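Local structure of SAM-dependent methyltransferase (Pyrococcus horikoshii, 1WZN) at residues E41-L46 and E105-T110; M171-V176 and R184-V189; K227-L232 and W244-A249. The protein probably transfers methyl groups from S-adenosyl-L-methionine to a substrate not yet identified, and binds the cofactor product S-adenosyl-L-homocysteine. One frame throughout, in Å; residues are numbered along the deposited sequence.

Interaction 1. Residues E41-L46 and E105-T110; sequences EVRRVL and EFDAVT
This is a parallel strand pairing at the centre of the Rossmann-like methyltransferase sheet, where strand 44-48 lies beside strand 106-111, together with the polar entry into it. Leu46 N donates to Ala108 O at 3.0 Å, and Leu46 O takes Thr110 N almost along its C=O axis. Where the strands begin, a side chain takes over from the ladder. Asp107 has CG beside its own backbone N, and its OD2 accepts two consecutive amides: Arg44 N at 2.9 Å on the anti lone pair, nearly straight at 176°, and Arg43 N from above the carboxylate plane. In return, Asp107 N gives its hydrogen to Arg44 O. The other oxygen, OD1, is salt-bridged to Arg40.

The Phe106 ring lies against Leu46 and the Arg44 chain. Leu46 CB sits over the ring centre in a CH-pi contact, 3.5 Å from the centroid. The extended Arg44 chain runs past the CE1 rim, its guanidinium turned only 11° from the ring plane; NH1 goes to Glu65, while NH2 makes a long salt bridge to Glu105 OE2, at 3.8 Å. An alanine in place of Phe106 takes away the ring face under Leu46 CB and would probably leave the Arg44 chain less well held. Val42 CG1 meets Ala108 CB on the side covered by Phe34 of helix 23-36.

With two amides and Arg40 gathered round one buried carboxylate, Asp107 is likely to stay ionised and to fix the turn into the strand.

Interaction 2. Residues M171-V176 and R184-V189; sequences MDWREV and RFKRLV
Lys186 lies across Trp173: its CB sits over the six-membered ring, 3.6 Å from the centroid, in a CH-pi contact. Trp173 reaches this place through chi1 of 77°, which sets CG in the crowded position between backbone N and carbonyl carbon. Its NE1 donates in the ring plane to the anti lone pair of Glu175 OE2, 3.2 Å away. Lys186 then bends at its last torsion, and NZ leaves for Asp204 and for Asn160 of the second subunit.

On the other face, Arg187 grips Asp172 side-on in a salt bridge of two hydrogen bonds, Arg187 NE to Asp172 OD1 at 2.6 Å and NH2 to OD2 at 3.2 Å, both oxygens met from above the carboxylate plane, which is twisted 44° from the guanidinium. Trp159 also donates to Asp172 OD2, and Tyr16 bonds Arg187 NH1, so this pair is fixed from both ends.

Between the two groups runs the backbone ladder, with hydrogen-bonded pairs at Met171-Leu188, Trp173-Lys186 and Glu175-Arg184. The sheet face that bears Trp173 also carries Met171 and Leu188, which pack on Val158 and Leu192 of the second subunit. The whole is a regular antiparallel beta hairpin, strands 166-177 and 182-192, in the middle of a four-stranded sheet with one face at a subunit interface.

Interaction 3. Residues K227-L232 and W244-A249; sequences KIYGNL and WIVGIA
Four backbone hydrogen bonds hold strand 227-230 antiparallel to strand 244-248, and the packing is closest between two isoleucines. Ile228 and Ile245 face each other in a non-hydrogen-bonded pair, side by side and pointing the same way. Both place CG1 beside the backbone N, but their second torsions differ. Ile228 stays extended at 177°, whereas Ile245 folds at -63° and so swings CD1 across to Ile228 CG1. The two carbons are 3.5 Å apart, tighter than usual van der Waals contact.

On either side of this pair stand the hydrogen-bonded ones. Lys227 N reaches Val246 O at 2.8 Å, with Val246 N returning to Lys227 O; Tyr229 N likewise meets Trp244 O at 2.8 Å. The bond back, Trp244 N to Tyr229 O, is less regular, its donor standing 36° out of the carbonyl plane.

The opposite face, with Lys227, Tyr229, Trp244 and Val246, is more loosely fitted. Val246 CG2 approaches the Tyr229 ring obliquely, 3.9 Å from CD2. Farther along, Leu232 turns back beyond the strand end, and its CD2 comes to 3.9 Å from Trp244 CZ2. NE1 of that indole is buried without a polar partner. Lys227 is partly exposed; its chain leads away from strand 244-248, and its CE is 4.4 Å from Ile248 CD1.

The hairpin forms one edge of the seven-stranded sheet, strand 225-230 outermost and strand 242-248 running antiparallel to strand 139-146. Pro212, Arg216 and Val215 of helix 212-219 cover the isoleucine face. Helix 23-36 lies over the other, where Phe29 meets the Trp244 ring edge-to-face and Ile33 packs on Val246; just beyond that helix, Asp37 is hydrogen-bonded to the Tyr229 hydroxyl.

Overall arrangement
From the N terminus, interaction 1 comes first, closing a 58-residue excursion of helices and strands and setting two parallel strands side by side within the seven-stranded sheet. Only after it closes does the chain build the separate four-stranded antiparallel sheet, where interaction 2 joins neighbouring strands across a short hairpin turn. The chain then returns to the first sheet, and interaction 3 shuts its last hairpin. The three follow in series; none crosses or encloses another. Interactions 1 and 3 share a sheet, with strand 139-146 between them and centres 16 Å apart. Interaction 2 lies across the chain's centre from interaction 1, their centres 34 Å apart.

Interaction 1. Residues E41-L46 and E105-T110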
loop_
_atom_site.group_PDB
_atom_site.type_symbol
_atom_site.label_atom_id
_atom_site.label_comp_id
_atom_site.label_asym_id
_atom_site.label_seq_id
_atom_site.Cartn_x
_atom_site.Cartn_y
_atom_site.Cartn_z
ATOM N N GLU A 41 -4.455 49.098 -13.654
ATOM C CA GLU A 41 -5.795 48.568 -13.840
ATOM C C GLU A 41 -5.674 47.458 -14.876
ATOM O O GLU A 41 -4.983 47.617 -15.884
ATOM C CB GLU A 41 -6.743 49.659 -14.345
ATOM C CG GLU A 41 -8.134 49.141 -14.693
ATOM C CD GLU A 41 -9.105 50.251 -15.056
ATOM O OE1 GLU A 41 -8.725 51.147 -15.843
ATOM O OE2 GLU A 41 -10.253 50.218 -14.566
ATOM N N VAL A 42 -6.328 46.331 -14.627
ATOM C CA VAL A 42 -6.252 45.216 -15.562
ATOM C C VAL A 42 -7.501 45.149 -16.423
ATOM O O VAL A 42 -8.606 44.972 -15.914
ATOM C CB VAL A 42 -6.065 43.871 -14.815
ATOM C CG1 VAL A 42 -6.149 42.708 -15.800
ATOM C CG2 VAL A 42 -4.719 43.861 -14.104
ATOM N N ARG A 43 -7.307 45.294 -17.731
ATOM C CA ARG A 43 -8.400 45.255 -18.698
ATOM C C ARG A 43 -8.147 44.252 -19.818
ATOM O O ARG A 43 -9.031 43.472 -20.163
ATOM C CB ARG A 43 -8.601 46.641 -19.322
ATOM C CG ARG A 43 -9.071 47.718 -18.353
ATOM C CD ARG A 43 -9.027 49.084 -19.025
ATOM N NE ARG A 43 -9.516 50.154 -18.160
ATOM C CZ ARG A 43 -10.788 50.303 -17.798
ATOM N NH1 ARG A 43 -11.707 49.446 -18.224
ATOM N NH2 ARG A 43 -11.143 51.315 -17.015
ATOM N N ARG A 44 -6.943 44.284 -20.386
ATOM C CA ARG A 44 -6.574 43.402 -21.492
ATOM C C ARG A 44 -5.666 42.274 -20.998
ATOM O O ARG A 44 -4.596 42.516 -20.430
ATOM C CB ARG A 44 -5.883 44.223 -22.590
ATOM C CG ARG A 44 -5.638 43.491 -23.916
ATOM C CD ARG A 44 -5.223 44.510 -24.985
ATOM N NE ARG A 44 -4.461 43.950 -26.106
ATOM C CZ ARG A 44 -4.984 43.300 -27.142
ATOM N NH1 ARG A 44 -6.294 43.103 -27.226
ATOM N NH2 ARG A 44 -4.192 42.870 -28.121
ATOM N N VAL A 45 -6.107 41.042 -21.233
ATOM C CA VAL A 45 -5.394 39.848 -20.777
ATOM C C VAL A 45 -5.019 38.913 -21.916
ATOM O O VAL A 45 -5.813 38.684 -22.818
ATOM C CB VAL A 45 -6.275 39.044 -19.796
ATOM C CG1 VAL A 45 -5.516 37.840 -19.260
ATOM C CG2 VAL A 45 -6.737 39.941 -18.652
ATOM N N LEU A 46 -3.803 38.376 -21.860
ATOM C CA LEU A 46 -3.324 37.422 -22.853
ATOM C C LEU A 46 -3.342 36.080 -22.127
ATOM O O LEU A 46 -2.641 35.916 -21.129
ATOM C CB LEU A 46 -1.885 37.740 -23.278
ATOM C CG LEU A 46 -1.178 36.684 -24.144
ATOM C CD1 LEU A 46 -1.915 36.509 -25.456
ATOM C CD2 LEU A 46 0.266 37.104 -24.406
ATOM N N GLU A 105 1.985 45.246 -24.170
ATOM C CA GLU A 105 0.627 45.582 -24.566
ATOM C C GLU A 105 -0.494 44.878 -23.808
ATOM O O GLU A 105 -1.664 45.045 -24.140
ATOM C CB GLU A 105 0.469 45.362 -26.071
ATOM C CG GLU A 105 0.627 43.928 -26.530
ATOM C CD GLU A 105 0.625 43.826 -28.046
ATOM O OE1 GLU A 105 1.701 44.002 -28.667
ATOM O OE2 GLU A 105 -0.460 43.592 -28.617
ATOM N N PHE A 106 -0.141 44.098 -22.789
ATOM C CA PHE A 106 -1.147 43.408 -21.985
ATOM C C PHE A 106 -1.015 43.802 -20.523
ATOM O O PHE A 106 0.099 43.968 -20.014
ATOM C CB PHE A 106 -0.999 41.889 -22.132
ATOM C CG PHE A 106 -1.470 41.368 -23.453
ATOM C CD1 PHE A 106 -2.833 41.253 -23.723
ATOM C CD2 PHE A 106 -0.560 41.029 -24.445
ATOM C CE1 PHE A 106 -3.280 40.810 -24.965
ATOM C CE2 PHE A 106 -0.997 40.583 -25.695
ATOM C CZ PHE A 106 -2.363 40.474 -25.953
ATOM N N ASP A 107 -2.152 43.976 -19.853
ATOM C CA ASP A 107 -2.150 44.335 -18.440
ATOM C C ASP A 107 -1.836 43.102 -17.610
ATOM O O ASP A 107 -1.324 43.200 -16.495
ATOM C CB ASP A 107 -3.511 44.880 -18.012
ATOM C CG ASP A 107 -3.916 46.109 -18.794
ATOM O OD1 ASP A 107 -3.083 47.028 -18.915
ATOM O OD2 ASP A 107 -5.064 46.148 -19.272
ATOM N N ALA A 108 -2.169 41.938 -18.156
ATOM C CA ALA A 108 -1.901 40.678 -17.473
ATOM C C ALA A 108 -1.740 39.561 -18.487
ATOM O O ALA A 108 -2.297 39.610 -19.587
ATOM C CB ALA A 108 -3.036 40.345 -16.508
ATOM N N VAL A 109 -0.963 38.555 -18.107
ATOM C CA VAL A 109 -0.739 37.395 -18.953
ATOM C C VAL A 109 -0.997 36.208 -18.041
ATOM O O VAL A 109 -0.521 36.187 -16.905
ATOM C CB VAL A 109 0.717 37.325 -19.456
ATOM C CG1 VAL A 109 0.928 36.041 -20.258
ATOM C CG2 VAL A 109 1.033 38.548 -20.328
ATOM N N THR A 110 -1.763 35.239 -18.525
ATOM C CA THR A 110 -2.078 34.061 -17.730
ATOM C C THR A 110 -1.740 32.770 -18.467
ATOM O O THR A 110 -1.665 32.729 -19.694
ATOM C CB THR A 110 -3.589 34.005 -17.368
ATOM O OG1 THR A 110 -4.370 34.018 -18.572
ATOM C CG2 THR A 110 -3.989 35.194 -16.504
#

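Interaction 2. Residues M171-V176 and R184-V189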
loop_
_atom_site.group_PDB
_atom_site.type_symbol
_atom_site.label_atom_id
_atom_site.label_comp_id
_atom_site.label_asym_id
_atom_site.label_seq_id
_atom_site.Cartn_x
_atom_site.Cartn_y
_atom_site.Cartn_z
ATOM N N MET A 171 -8.049 5.760 -17.884
ATOM C CA MET A 171 -7.088 5.127 -16.999
ATOM C C MET A 171 -5.783 5.908 -17.052
ATOM O O MET A 171 -5.175 6.033 -18.116
ATOM C CB MET A 171 -6.865 3.685 -17.436
ATOM C CG MET A 171 -5.905 2.912 -16.563
ATOM S SD MET A 171 -6.019 1.157 -16.927
ATOM C CE MET A 171 -5.110 1.078 -18.470
ATOM N N ASP A 172 -5.368 6.427 -15.901
ATOM C CA ASP A 172 -4.152 7.226 -15.802
ATOM C C ASP A 172 -3.044 6.564 -15.006
ATOM O O ASP A 172 -3.294 5.919 -13.986
ATOM C CB ASP A 172 -4.438 8.568 -15.126
ATOM C CG ASP A 172 -5.513 9.368 -15.826
ATOM O OD1 ASP A 172 -5.566 9.348 -17.070
ATOM O OD2 ASP A 172 -6.298 10.031 -15.118
ATOM N N TRP A 173 -1.814 6.735 -15.470
ATOM C CA TRP A 173 -0.667 6.205 -14.754
ATOM C C TRP A 173 0.538 7.055 -15.118
ATOM O O TRP A 173 0.553 7.718 -16.161
ATOM C CB TRP A 173 -0.443 4.717 -15.071
ATOM C CG TRP A 173 0.182 4.387 -16.392
ATOM C CD1 TRP A 173 1.504 4.132 -16.631
ATOM C CD2 TRP A 173 -0.494 4.187 -17.638
ATOM N NE1 TRP A 173 1.689 3.779 -17.943
ATOM C CE2 TRP A 173 0.480 3.806 -18.586
ATOM C CE3 TRP A 173 -1.830 4.291 -18.046
ATOM C CZ2 TRP A 173 0.163 3.528 -19.921
ATOM C CZ3 TRP A 173 -2.149 4.011 -19.376
ATOM C CH2 TRP A 173 -1.153 3.635 -20.297
ATOM N N ARG A 174 1.535 7.066 -14.242
ATOM C CA ARG A 174 2.719 7.870 -14.488
ATOM C C ARG A 174 4.016 7.115 -14.251
ATOM O O ARG A 174 4.068 6.144 -13.488
ATOM C CB ARG A 174 2.706 9.115 -13.601
ATOM C CG ARG A 174 2.685 8.804 -12.120
ATOM C CD ARG A 174 3.103 10.008 -11.291
ATOM N NE ARG A 174 2.965 9.770 -9.854
ATOM C CZ ARG A 174 3.533 8.765 -9.191
ATOM N NH1 ARG A 174 4.292 7.879 -9.827
ATOM N NH2 ARG A 174 3.341 8.648 -7.882
ATOM N N GLU A 175 5.058 7.580 -14.924
ATOM C CA GLU A 175 6.392 7.016 -14.815
ATOM C C GLU A 175 7.293 8.219 -14.560
ATOM O O GLU A 175 7.425 9.099 -15.412
ATOM C CB GLU A 175 6.759 6.295 -16.115
ATOM C CG GLU A 175 6.087 4.926 -16.238
ATOM C CD GLU A 175 5.945 4.444 -17.671
ATOM O OE1 GLU A 175 6.880 4.656 -18.473
ATOM O OE2 GLU A 175 4.895 3.835 -17.992
ATOM N N VAL A 176 7.886 8.263 -13.372
ATOM C CA VAL A 176 8.739 9.378 -12.979
ATOM C C VAL A 176 10.234 9.082 -13.006
ATOM O O VAL A 176 10.669 7.982 -12.665
ATOM C CB VAL A 176 8.373 9.859 -11.560
ATOM C CG1 VAL A 176 9.211 11.075 -11.176
ATOM C CG2 VAL A 176 6.893 10.183 -11.492
ATOM N N ARG A 184 6.394 11.090 -17.053
ATOM C CA ARG A 184 5.726 10.642 -18.266
ATOM C C ARG A 184 4.273 10.460 -17.864
ATOM O O ARG A 184 3.954 9.576 -17.071
ATOM C CB ARG A 184 6.306 9.312 -18.748
ATOM C CG ARG A 184 7.751 9.397 -19.199
ATOM C CD ARG A 184 7.891 10.288 -20.417
ATOM N NE ARG A 184 7.054 9.838 -21.526
ATOM C CZ ARG A 184 7.096 10.354 -22.752
ATOM N NH1 ARG A 184 7.937 11.340 -23.032
ATOM N NH2 ARG A 184 6.296 9.886 -23.700
ATOM N N PHE A 185 3.405 11.319 -18.387
ATOM C CA PHE A 185 1.988 11.249 -18.071
ATOM C C PHE A 185 1.261 10.437 -19.129
ATOM O O PHE A 185 1.211 10.816 -20.302
ATOM C CB PHE A 185 1.384 12.647 -17.995
ATOM C CG PHE A 185 -0.091 12.642 -17.722
ATOM C CD1 PHE A 185 -0.591 12.038 -16.574
ATOM C CD2 PHE A 185 -0.981 13.206 -18.628
ATOM C CE1 PHE A 185 -1.962 11.993 -16.329
ATOM C CE2 PHE A 185 -2.353 13.169 -18.397
ATOM C CZ PHE A 185 -2.846 12.561 -17.243
ATOM N N LYS A 186 0.683 9.325 -18.705
ATOM C CA LYS A 186 -0.014 8.449 -19.628
ATOM C C LYS A 186 -1.479 8.319 -19.260
ATOM O O LYS A 186 -1.834 8.190 -18.093
ATOM C CB LYS A 186 0.682 7.084 -19.641
ATOM C CG LYS A 186 2.163 7.196 -20.030
ATOM C CD LYS A 186 2.938 5.932 -19.728
ATOM C CE LYS A 186 4.419 6.100 -20.043
ATOM N NZ LYS A 186 4.686 6.303 -21.496
ATOM N N ARG A 187 -2.328 8.370 -20.277
ATOM C CA ARG A 187 -3.760 8.272 -20.073
ATOM C C ARG A 187 -4.417 7.548 -21.239
ATOM O O ARG A 187 -4.320 7.978 -22.387
ATOM C CB ARG A 187 -4.351 9.676 -19.912
ATOM C CG ARG A 187 -5.861 9.767 -20.092
ATOM C CD ARG A 187 -6.347 11.181 -19.805
ATOM N NE ARG A 187 -6.243 11.502 -18.383
ATOM C CZ ARG A 187 -6.365 12.727 -17.881
ATOM N NH1 ARG A 187 -6.587 13.758 -18.686
ATOM N NH2 ARG A 187 -6.286 12.921 -16.573
ATOM N N LEU A 188 -5.058 6.426 -20.939
ATOM C CA LEU A 188 -5.759 5.668 -21.960
ATOM C C LEU A 188 -7.214 6.107 -21.900
ATOM O O LEU A 188 -7.852 5.999 -20.853
ATOM C CB LEU A 188 -5.673 4.169 -21.675
ATOM C CG LEU A 188 -6.514 3.289 -22.608
ATOM C CD1 LEU A 188 -5.954 3.355 -24.035
ATOM C CD2 LEU A 188 -6.505 1.860 -22.096
ATOM N N VAL A 189 -7.734 6.624 -23.007
ATOM C CA VAL A 189 -9.129 7.046 -23.040
ATOM C C VAL A 189 -9.896 6.101 -23.955
ATOM O O VAL A 189 -9.601 5.988 -25.146
ATOM C CB VAL A 189 -9.276 8.497 -23.553
ATOM C CG1 VAL A 189 -10.756 8.888 -23.614
ATOM C CG2 VAL A 189 -8.517 9.447 -22.631
#

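Interaction 3. Residues K227-L232 and W244-A249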
loop_
_atom_site.group_PDB
_atom_site.type_symbol
_atom_site.label_atom_id
_atom_site.label_comp_id
_atom_site.label_asym_id
_atom_site.label_seq_id
_atom_site.Cartn_x
_atom_site.Cartn_y
_atom_site.Cartn_z
ATOM N N LYS A 227 5.618 36.305 -6.426
ATOM C CA LYS A 227 4.949 35.803 -5.246
ATOM C C LYS A 227 4.511 34.370 -5.498
ATOM O O LYS A 227 4.255 33.980 -6.638
ATOM C CB LYS A 227 3.741 36.676 -4.914
ATOM C CG LYS A 227 4.121 38.103 -4.540
ATOM C CD LYS A 227 2.909 38.909 -4.132
ATOM C CE LYS A 227 3.317 40.197 -3.434
ATOM N NZ LYS A 227 4.447 39.993 -2.479
ATOM N N ILE A 228 4.462 33.585 -4.430
ATOM C CA ILE A 228 4.027 32.198 -4.518
ATOM C C ILE A 228 2.837 32.081 -3.585
ATOM O O ILE A 228 2.954 32.353 -2.389
ATOM C CB ILE A 228 5.135 31.222 -4.049
ATOM C CG1 ILE A 228 6.393 31.418 -4.893
ATOM C CG2 ILE A 228 4.646 29.777 -4.172
ATOM C CD1 ILE A 228 7.566 30.554 -4.457
ATOM N N TYR A 229 1.686 31.707 -4.135
ATOM C CA TYR A 229 0.473 31.555 -3.340
ATOM C C TYR A 229 -0.008 30.120 -3.455
ATOM O O TYR A 229 0.457 29.368 -4.309
ATOM C CB TYR A 229 -0.646 32.480 -3.845
ATOM C CG TYR A 229 -0.361 33.965 -3.763
ATOM C CD1 TYR A 229 0.228 34.524 -2.630
ATOM C CD2 TYR A 229 -0.725 34.818 -4.806
ATOM C CE1 TYR A 229 0.448 35.897 -2.535
ATOM C CE2 TYR A 229 -0.514 36.194 -4.725
ATOM C CZ TYR A 229 0.073 36.728 -3.587
ATOM O OH TYR A 229 0.287 38.083 -3.504
ATOM N N GLY A 230 -0.945 29.746 -2.594
ATOM C CA GLY A 230 -1.479 28.401 -2.642
ATOM C C GLY A 230 -2.954 28.328 -2.303
ATOM O O GLY A 230 -3.484 29.181 -1.593
ATOM N N ASN A 231 -3.622 27.311 -2.834
ATOM C CA ASN A 231 -5.041 27.077 -2.560
ATOM C C ASN A 231 -5.992 28.282 -2.598
ATOM O O ASN A 231 -6.732 28.535 -1.641
ATOM C CB ASN A 231 -5.172 26.372 -1.208
ATOM C CG ASN A 231 -4.657 24.944 -1.246
ATOM O OD1 ASN A 231 -3.797 24.598 -2.059
ATOM N ND2 ASN A 231 -5.174 24.109 -0.353
ATOM N N LEU A 232 -5.972 29.013 -3.706
ATOM C CA LEU A 232 -6.847 30.168 -3.911
ATOM C C LEU A 232 -6.835 31.249 -2.836
ATOM O O LEU A 232 -7.865 31.858 -2.550
ATOM C CB LEU A 232 -8.284 29.689 -4.131
ATOM C CG LEU A 232 -8.458 28.661 -5.251
ATOM C CD1 LEU A 232 -9.935 28.339 -5.419
ATOM C CD2 LEU A 232 -7.875 29.206 -6.550
ATOM N N TRP A 244 0.433 28.911 -7.129
ATOM C CA TRP A 244 0.267 29.986 -8.088
ATOM C C TRP A 244 1.501 30.858 -8.018
ATOM O O TRP A 244 1.919 31.260 -6.931
ATOM C CB TRP A 244 -0.945 30.850 -7.755
ATOM C CG TRP A 244 -2.236 30.137 -7.859
ATOM C CD1 TRP A 244 -2.797 29.310 -6.928
ATOM C CD2 TRP A 244 -3.133 30.167 -8.967
ATOM N NE1 TRP A 244 -3.997 28.824 -7.392
ATOM C CE2 TRP A 244 -4.227 29.333 -8.643
ATOM C CE3 TRP A 244 -3.122 30.815 -10.209
ATOM C CZ2 TRP A 244 -5.301 29.132 -9.514
ATOM C CZ3 TRP A 244 -4.191 30.613 -11.077
ATOM C CH2 TRP A 244 -5.264 29.779 -10.723
ATOM N N ILE A 245 2.100 31.123 -9.172
ATOM C CA ILE A 245 3.251 32.001 -9.239
ATOM C C ILE A 245 2.719 33.291 -9.853
ATOM O O ILE A 245 2.047 33.264 -10.884
ATOM C CB ILE A 245 4.366 31.433 -10.138
ATOM C CG1 ILE A 245 4.970 30.179 -9.495
ATOM C CG2 ILE A 245 5.445 32.485 -10.354
ATOM C CD1 ILE A 245 5.643 30.427 -8.162
ATOM N N VAL A 246 2.990 34.410 -9.197
ATOM C CA VAL A 246 2.546 35.703 -9.687
ATOM C C VAL A 246 3.764 36.582 -9.908
ATOM O O VAL A 246 4.520 36.861 -8.975
ATOM C CB VAL A 246 1.595 36.389 -8.681
ATOM C CG1 VAL A 246 1.235 37.794 -9.172
ATOM C CG2 VAL A 246 0.344 35.542 -8.496
ATOM N N GLY A 247 3.967 36.986 -11.155
ATOM C CA GLY A 247 5.092 37.841 -11.480
ATOM C C GLY A 247 4.579 39.247 -11.718
ATOM O O GLY A 247 3.642 39.439 -12.496
ATOM N N ILE A 248 5.185 40.227 -11.054
ATOM C CA ILE A 248 4.762 41.619 -11.203
ATOM C C ILE A 248 5.844 42.421 -11.926
ATOM O O ILE A 248 6.990 42.502 -11.470
ATOM C CB ILE A 248 4.498 42.268 -9.830
ATOM C CG1 ILE A 248 3.579 41.369 -9.005
ATOM C CG2 ILE A 248 3.858 43.645 -10.021
ATOM C CD1 ILE A 248 3.536 41.716 -7.532
ATOM N N ALA A 249 5.480 43.008 -13.059
ATOM C CA ALA A 249 6.426 43.794 -13.837
ATOM C C ALA A 249 6.720 45.127 -13.148
ATOM O O ALA A 249 5.846 45.700 -12.500
ATOM C CB ALA A 249 5.870 44.035 -15.234
#